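Local coordinates for endo alpha-1,4 polygalactosaminidase (Neosartorya fumigata, PDB 6OJ1), which cleaves alpha-1,4-linked galactosamine polymers internally as an endo-acting glycoside hydrolase, and so disrupts microbial biofilms, at the glycan on Asn51 and the glycan on Asn28. Coordinates in Å, arbitrary orientation; residue numbers count along the deposited sequence, not the author numbering.

Site 1: the glycan on Asn51. Residues 47-48, 51, 239, 269, 272. With NAG (2-acetamido-2-deoxy-beta-D-glucopyranose), chain B; NAG (2-acetamido-2-deoxy-beta-D-glucopyranose), chain C; BMA (beta-D-mannopyranose), chain I; MAN (alpha-D-mannopyranose), chain D; MAN (alpha-D-mannopyranose), chain E; MAN (alpha-D-mannopyranose), chain F; MAN (alpha-D-mannopyranose), chain G; MAN (alpha-D-mannopyranose), chain H.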
loop_
_atom_site.group_PDB
_atom_site.type_symbol
_atom_site.label_atom_id
_atom_site.label_comp_id
_atom_site.label_asym_id
_atom_site.label_seq_id
_atom_site.Cartn_x
_atom_site.Cartn_y
_atom_site.Cartn_z
ATOM N N LEU A 47 -7.226 5.500 -8.396
ATOM C CA LEU A 47 -7.668 5.297 -9.774
ATOM C C LEU A 47 -7.258 6.445 -10.698
ATOM O O LEU A 47 -6.873 6.213 -11.855
ATOM C CB LEU A 47 -9.183 5.085 -9.799
ATOM C CG LEU A 47 -9.806 4.782 -11.158
ATOM C CD1 LEU A 47 -9.228 3.476 -11.702
ATOM C CD2 LEU A 47 -11.324 4.694 -11.039
ATOM N N TYR A 48 -7.338 7.692 -10.225
ATOM C CA TYR A 48 -7.047 8.853 -11.053
ATOM C C TYR A 48 -6.355 9.901 -10.188
ATOM O O TYR A 48 -6.213 9.738 -8.975
ATOM C CB TYR A 48 -8.326 9.417 -11.713
ATOM C CG TYR A 48 -9.548 9.387 -10.797
ATOM C CD1 TYR A 48 -9.594 10.157 -9.641
ATOM C CD2 TYR A 48 -10.647 8.587 -11.093
ATOM C CE1 TYR A 48 -10.689 10.133 -8.804
ATOM C CE2 TYR A 48 -11.753 8.555 -10.260
ATOM C CZ TYR A 48 -11.768 9.329 -9.114
ATOM O OH TYR A 48 -12.858 9.289 -8.275
ATOM N N ASN A 51 -8.642 14.479 -6.975
ATOM C CA ASN A 51 -9.402 15.689 -7.269
ATOM C C ASN A 51 -10.524 15.899 -6.255
ATOM O O ASN A 51 -11.524 16.570 -6.563
ATOM C CB ASN A 51 -9.988 15.646 -8.685
ATOM C CG ASN A 51 -10.833 14.411 -8.925
ATOM O OD1 ASN A 51 -10.912 13.533 -8.072
ATOM N ND2 ASN A 51 -11.483 14.348 -10.091
ATOM N N ASN A 239 -18.653 -0.698 -8.834
ATOM C CA ASN A 239 -18.066 0.532 -8.319
ATOM C C ASN A 239 -19.075 1.644 -8.528
ATOM O O ASN A 239 -19.501 1.883 -9.664
ATOM C CB ASN A 239 -16.755 0.872 -9.038
ATOM C CG ASN A 239 -15.760 -0.264 -9.000
ATOM O OD1 ASN A 239 -15.156 -0.523 -7.971
ATOM N ND2 ASN A 239 -15.576 -0.940 -10.129
ATOM N N ASN A 269 -12.295 -0.315 -7.251
ATOM C CA ASN A 269 -11.445 0.479 -8.131
ATOM C C ASN A 269 -10.679 1.568 -7.383
ATOM O O ASN A 269 -9.853 2.249 -7.997
ATOM C CB ASN A 269 -12.266 1.085 -9.294
ATOM C CG ASN A 269 -13.261 2.163 -8.862
ATOM O OD1 ASN A 269 -13.311 2.559 -7.697
ATOM N ND2 ASN A 269 -14.056 2.667 -9.831
ATOM N N ASN A 272 -12.646 7.921 -5.588
ATOM C CA ASN A 272 -12.805 8.814 -4.435
ATOM C C ASN A 272 -13.735 8.232 -3.366
ATOM O O ASN A 272 -13.521 8.453 -2.164
ATOM C CB ASN A 272 -13.364 10.183 -4.870
ATOM C CG ASN A 272 -12.288 11.141 -5.421
ATOM O OD1 ASN A 272 -11.167 11.201 -4.925
ATOM N ND2 ASN A 272 -12.666 11.927 -6.435
HETATM C C1 NAG B . -12.278 13.220 -10.491
HETATM C C2 NAG B . -13.745 13.591 -10.671
HETATM C C3 NAG B . -14.522 12.435 -11.307
HETATM C C4 NAG B . -13.831 11.921 -12.566
HETATM C C5 NAG B . -12.374 11.599 -12.252
HETATM C C6 NAG B . -11.571 11.197 -13.466
HETATM C C7 NAG B . -14.516 15.198 -8.993
HETATM C C8 NAG B . -15.067 15.379 -7.611
HETATM N N2 NAG B . -14.312 13.936 -9.380
HETATM O O3 NAG B . -15.835 12.888 -11.615
HETATM O O4 NAG B . -14.478 10.732 -13.012
HETATM O O5 NAG B . -11.740 12.769 -11.722
HETATM O O6 NAG B . -11.650 12.187 -14.486
HETATM O O7 NAG B . -14.285 16.149 -9.733
HETATM C C1 NAG C . -14.779 10.743 -14.422
HETATM C C2 NAG C . -15.135 9.305 -14.845
HETATM C C3 NAG C . -15.613 9.265 -16.298
HETATM C C4 NAG C . -16.701 10.298 -16.542
HETATM C C5 NAG C . -16.213 11.672 -16.108
HETATM C C6 NAG C . -17.267 12.748 -16.267
HETATM C C7 NAG C . -13.865 7.590 -13.629
HETATM C C8 NAG C . -12.635 6.743 -13.621
HETATM N N2 NAG C . -13.994 8.421 -14.669
HETATM O O3 NAG C . -16.152 7.976 -16.573
HETATM O O4 NAG C . -17.012 10.328 -17.926
HETATM O O5 NAG C . -15.877 11.621 -14.717
HETATM O O6 NAG C . -18.370 12.527 -15.399
HETATM O O7 NAG C . -14.704 7.530 -12.734
HETATM C C1 BMA I . -18.297 9.719 -18.127
HETATM C C2 BMA I . -18.890 10.467 -19.307
HETATM C C3 BMA I . -20.187 9.810 -19.778
HETATM C C4 BMA I . -20.076 8.279 -19.904
HETATM C C5 BMA I . -19.480 7.694 -18.620
HETATM C C6 BMA I . -19.294 6.191 -18.688
HETATM O O2 BMA I . -17.968 10.445 -20.389
HETATM O O3 BMA I . -20.605 10.385 -21.010
HETATM O O4 BMA I . -21.366 7.721 -20.103
HETATM O O5 BMA I . -18.188 8.322 -18.397
HETATM O O6 BMA I . -17.909 5.946 -18.606
HETATM C C1 MAN D . -22.022 10.672 -20.989
HETATM C C2 MAN D . -22.338 11.326 -22.339
HETATM C C3 MAN D . -21.632 12.700 -22.387
HETATM C C4 MAN D . -22.021 13.606 -21.188
HETATM C C5 MAN D . -21.808 12.881 -19.874
HETATM C C6 MAN D . -22.469 13.588 -18.731
HETATM O O2 MAN D . -23.753 11.546 -22.496
HETATM O O3 MAN D . -21.844 13.364 -23.620
HETATM O O4 MAN D . -21.200 14.770 -21.153
HETATM O O5 MAN D . -22.396 11.532 -19.915
HETATM O O6 MAN D . -23.464 12.688 -18.273
HETATM C C1 MAN E . -24.328 10.479 -23.292
HETATM C C2 MAN E . -25.613 11.027 -23.958
HETATM C C3 MAN E . -26.666 11.287 -22.881
HETATM C C4 MAN E . -26.940 10.026 -22.051
HETATM C C5 MAN E . -25.637 9.456 -21.464
HETATM C C6 MAN E . -25.852 8.073 -20.848
HETATM O O2 MAN E . -26.192 10.070 -24.863
HETATM O O3 MAN E . -27.882 11.763 -23.435
HETATM O O4 MAN E . -27.825 10.345 -20.982
HETATM O O5 MAN E . -24.613 9.324 -22.503
HETATM O O6 MAN E . -24.856 7.851 -19.861
HETATM C C1 MAN F . -24.599 13.451 -17.848
HETATM C C2 MAN F . -24.812 13.183 -16.323
HETATM C C3 MAN F . -25.986 14.017 -15.818
HETATM C C4 MAN F . -26.675 14.742 -17.004
HETATM C C5 MAN F . -27.003 13.676 -18.090
HETATM C C6 MAN F . -27.785 14.210 -19.268
HETATM O O2 MAN F . -23.685 13.604 -15.552
HETATM O O3 MAN F . -25.587 14.926 -14.793
HETATM O O4 MAN F . -27.845 15.424 -16.585
HETATM O O5 MAN F . -25.760 13.110 -18.605
HETATM O O6 MAN F . -29.056 14.633 -18.796
HETATM C C1 MAN G . -17.637 4.547 -18.808
HETATM C C2 MAN G . -17.337 3.908 -17.420
HETATM C C3 MAN G . -15.923 4.290 -16.894
HETATM C C4 MAN G . -14.841 4.391 -18.004
HETATM C C5 MAN G . -15.383 5.112 -19.249
HETATM C C6 MAN G . -14.406 5.135 -20.413
HETATM O O2 MAN G . -17.380 2.472 -17.461
HETATM O O3 MAN G . -15.482 3.377 -15.900
HETATM O O4 MAN G . -13.705 5.097 -17.503
HETATM O O5 MAN G . -16.560 4.425 -19.690
HETATM O O6 MAN G . -13.208 4.469 -20.021
HETATM C C1 MAN H . -15.683 3.942 -14.590
HETATM C C2 MAN H . -14.550 3.389 -13.677
HETATM C C3 MAN H . -14.763 1.896 -13.390
HETATM C C4 MAN H . -16.210 1.626 -12.895
HETATM C C5 MAN H . -17.224 2.202 -13.916
HETATM C C6 MAN H . -18.672 2.052 -13.489
HETATM O O2 MAN H . -14.551 4.031 -12.403
HETATM O O3 MAN H . -13.789 1.396 -12.462
HETATM O O4 MAN H . -16.436 0.225 -12.731
HETATM O O5 MAN H . -16.971 3.618 -14.097
HETATM O O6 MAN H . -19.492 2.553 -14.546
HETATM O O HOH W 1 -15.348 11.787 -7.605
#
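Asn51 carries an N-linked high-mannose glycan in the sequon Asn-Asp-Thr, on the surface of this family GH114 (beta/alpha)-barrel; the sugars are a covalent modification, not substrate. The amide nitrogen Asn51 ND2 is bonded to the anomeric C1 of NAG (chain B) at 1.4 Å. That first sugar lies across the Tyr48 ring, with its C5 over the middle of the face in a CH-pi contact. Its C6 reaches toward the CD2 side of the ring. The acetamide methyl C8 of NAG (chain C) approaches the same side and meets the Leu47 methyl CD2 at 3.5 Å; Leu47 offers this branch with CG anti to the backbone N (chi1 -177°).

The second protein contact is made by the far end of one arm, MAN (chain H), although this mannose is poorly ordered. Asn269 ND2 donates to its O3 hydroxyl at 2.9 Å, almost straight (172° at H) and in the amide plane, while O2 lies 3.0 Å from the same ND2, close enough for a hydrogen bond. Asn239 ND2 adds a bond to the neighbouring O4 at 3.0 Å, so two carboxamides grip adjacent hydroxyls. The remaining mannoses, also poorly ordered, are not covered by the protein.

Behind this shell, Asn272 braces the attachment point. Its ND2 donates to Asn51 OD1 at 2.9 Å, from above the carbonyl plane, which should limit rotation of the glycosylated amide. Water 1 links the same ND2 to N2 of the acetamide of NAG (chain B). The backbone N of Asn272 donates to the Tyr48 hydroxyl OH at 3.0 Å, tethering the tip of the ring that supports the sugar. Tyr48 places CG in the crowded position between backbone N and carbonyl carbon (chi1 39°), which sets the ring face under NAG (chain B). Asn239 OD1 accepts from the backbone N of Asn269, also from above its carbonyl plane, coupling the two mannose-binding residues.

Site 2: the glycan on Asn28. Residues 28, 167, 171, 194-195, 198. With NAG (2-acetamido-2-deoxy-beta-D-glucopyranose), chain J; NAG (2-acetamido-2-deoxy-beta-D-glucopyranose), chain K; BMA (beta-D-mannopyranose), chain L.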
loop_
_atom_site.group_PDB
_atom_site.type_symbol
_atom_site.label_atom_id
_atom_site.label_comp_id
_atom_site.label_asym_id
_atom_site.label_seq_id
_atom_site.Cartn_x
_atom_site.Cartn_y
_atom_site.Cartn_z
ATOM N N ASN A 28 19.005 -4.395 13.111
ATOM C CA ASN A 28 19.131 -4.484 11.655
ATOM C C ASN A 28 17.916 -3.856 10.968
ATOM O O ASN A 28 17.245 -4.448 10.125
ATOM C CB ASN A 28 19.317 -5.935 11.230
ATOM C CG ASN A 28 18.158 -6.814 11.647
ATOM O OD1 ASN A 28 17.433 -6.503 12.592
ATOM N ND2 ASN A 28 17.976 -7.918 10.942
ATOM N N ILE A 167 11.001 -10.749 2.110
ATOM C CA ILE A 167 11.581 -10.152 3.310
ATOM C C ILE A 167 12.798 -9.316 2.937
ATOM O O ILE A 167 12.929 -8.163 3.358
ATOM C CB ILE A 167 11.934 -11.245 4.337
ATOM C CG1 ILE A 167 10.651 -11.862 4.909
ATOM C CG2 ILE A 167 12.744 -10.659 5.479
ATOM C CD1 ILE A 167 10.838 -13.254 5.551
ATOM N N ASN A 171 12.690 -5.195 3.254
ATOM C CA ASN A 171 13.638 -4.480 4.095
ATOM C C ASN A 171 14.550 -3.585 3.264
ATOM O O ASN A 171 14.927 -2.494 3.717
ATOM C CB ASN A 171 14.438 -5.472 4.943
ATOM C CG ASN A 171 13.662 -5.931 6.163
ATOM O OD1 ASN A 171 13.013 -5.120 6.835
ATOM N ND2 ASN A 171 13.717 -7.228 6.463
ATOM N N PRO A 194 6.668 -10.792 11.024
ATOM C CA PRO A 194 7.725 -10.801 12.051
ATOM C C PRO A 194 9.078 -10.361 11.536
ATOM O O PRO A 194 9.868 -9.796 12.298
ATOM C CB PRO A 194 7.772 -12.274 12.493
ATOM C CG PRO A 194 6.441 -12.801 12.189
ATOM C CD PRO A 194 6.000 -12.104 10.933
ATOM N N SER A 195 9.357 -10.592 10.256
ATOM C CA SER A 195 10.681 -10.370 9.700
ATOM C C SER A 195 10.894 -8.965 9.157
ATOM O O SER A 195 12.036 -8.631 8.817
ATOM C CB SER A 195 10.954 -11.374 8.585
ATOM O OG SER A 195 11.012 -12.677 9.125
ATOM N N LYS A 198 9.851 -4.356 12.274
ATOM C CA LYS A 198 10.678 -3.327 12.905
ATOM C C LYS A 198 11.009 -2.194 11.943
ATOM O O LYS A 198 11.280 -1.069 12.380
ATOM C CB LYS A 198 11.970 -3.932 13.454
ATOM C CG LYS A 198 11.767 -4.862 14.627
ATOM C CD LYS A 198 13.096 -5.439 15.092
HETATM C C1 NAG J . 16.913 -8.828 11.257
HETATM C C2 NAG J . 15.959 -9.012 10.056
HETATM C C3 NAG J . 14.941 -10.133 10.321
HETATM C C4 NAG J . 15.658 -11.403 10.774
HETATM C C5 NAG J . 16.522 -11.086 11.989
HETATM C C6 NAG J . 17.268 -12.287 12.535
HETATM C C7 NAG J . 14.412 -7.111 10.484
HETATM C C8 NAG J . 13.861 -5.828 9.924
HETATM N N2 NAG J . 15.291 -7.764 9.702
HETATM O O3 NAG J . 14.210 -10.367 9.122
HETATM O O4 NAG J . 14.781 -12.492 11.058
HETATM O O5 NAG J . 17.496 -10.100 11.623
HETATM O O6 NAG J . 18.446 -12.566 11.792
HETATM O O7 NAG J . 14.070 -7.535 11.590
HETATM C C1 NAG K . 13.644 -12.233 11.932
HETATM C C2 NAG K . 12.789 -13.497 11.905
HETATM C C3 NAG K . 11.528 -13.288 12.747
HETATM C C4 NAG K . 11.869 -12.818 14.162
HETATM C C5 NAG K . 12.875 -11.658 14.119
HETATM C C6 NAG K . 13.411 -11.271 15.479
HETATM C C7 NAG K . 13.152 -14.793 9.848
HETATM C C8 NAG K . 12.673 -15.086 8.455
HETATM N N2 NAG K . 12.450 -13.885 10.540
HETATM O O3 NAG K . 10.796 -14.509 12.780
HETATM O O4 NAG K . 10.721 -12.218 14.757
HETATM O O5 NAG K . 14.009 -11.950 13.287
HETATM O O6 NAG K . 12.541 -10.348 16.120
HETATM O O7 NAG K . 14.132 -15.352 10.322
HETATM C C1 BMA L . 9.567 -12.786 15.516
HETATM C C2 BMA L . 9.006 -14.263 15.116
HETATM C C3 BMA L . 7.986 -14.730 16.197
HETATM C C4 BMA L . 7.441 -13.547 17.077
HETATM C C5 BMA L . 8.637 -12.782 17.775
HETATM C C6 BMA L . 9.016 -13.400 19.104
HETATM O O2 BMA L . 9.992 -15.254 14.988
HETATM O O3 BMA L . 8.514 -15.765 17.053
HETATM O O4 BMA L . 6.591 -12.661 16.318
HETATM O O5 BMA L . 9.848 -12.822 16.951
HETATM O O6 BMA L . 8.742 -12.476 20.152
HETATM O O HOH W 2 11.253 -6.920 11.878
HETATM O O HOH W 3 9.538 -9.520 15.161
#
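The N-glycan on Asn28, in the sequon Asn-Tyr-Thr, runs across a surface formed by helix 163-179, the short helix 193-196 and the 3-10 helix 197-199. Asn28 and all three sugars are poorly ordered, so finer geometry deserves caution. Asn28 ND2 is bonded to C1 of NAG (chain J) at 1.4 Å, its CG modelled between the backbone N and the carbonyl carbon (chi1 60°).

At the acetamide end of this sugar, Asn171 directs its carboxamide toward both the methyl C8 and helix 193-196. Its CG stands anti to the carbonyl carbon (chi1 -80°), and ND2 donates to Ser195 O at 3.2 Å, with the acceptor in the amide plane. The O3 hydroxyl of NAG (chain J) donates to that same oxygen at 2.8 Å, in the carbonyl plane and on a lone pair. Two donors thus converge on one backbone carbonyl, one from the protein and one from the glycan, while the acetamide methyl C8 rests against the Asn171 carboxamide.

Farther along, Ile167 points the tip CD1 at the acetamide methyl C8 of NAG (chain K), 3.9 Å away. Pro194 turns its CB toward BMA, 3.5 Å from C2. Water 2 connects Lys198 N and Pro194 O to the acetamide oxygen O7 of NAG (chain J), and water 3 lies 2.9 Å from Pro194 O and 3.0 Å from O4 of NAG (chain K).

The C-alpha centres of site 1 and site 2 lie about 32 Å apart, and the sites share no residue or secondary-structure element. Site 1 draws on loop residues from well-separated stretches of the chain, whereas site 2 joins an N-terminal loop to helices 163-179 and 193-196 and the 3-10 helix 197-199. The two glycans therefore shield separate surface patches of one barrel. In both, the innermost sugar rests against the protein, but site 1 also holds a distal mannose, while site 2 is followed only to its first mannose. The deposited assembly is a single chain, so neither glycan bridges subunits in it; the structure alone does not show an effect on catalysis.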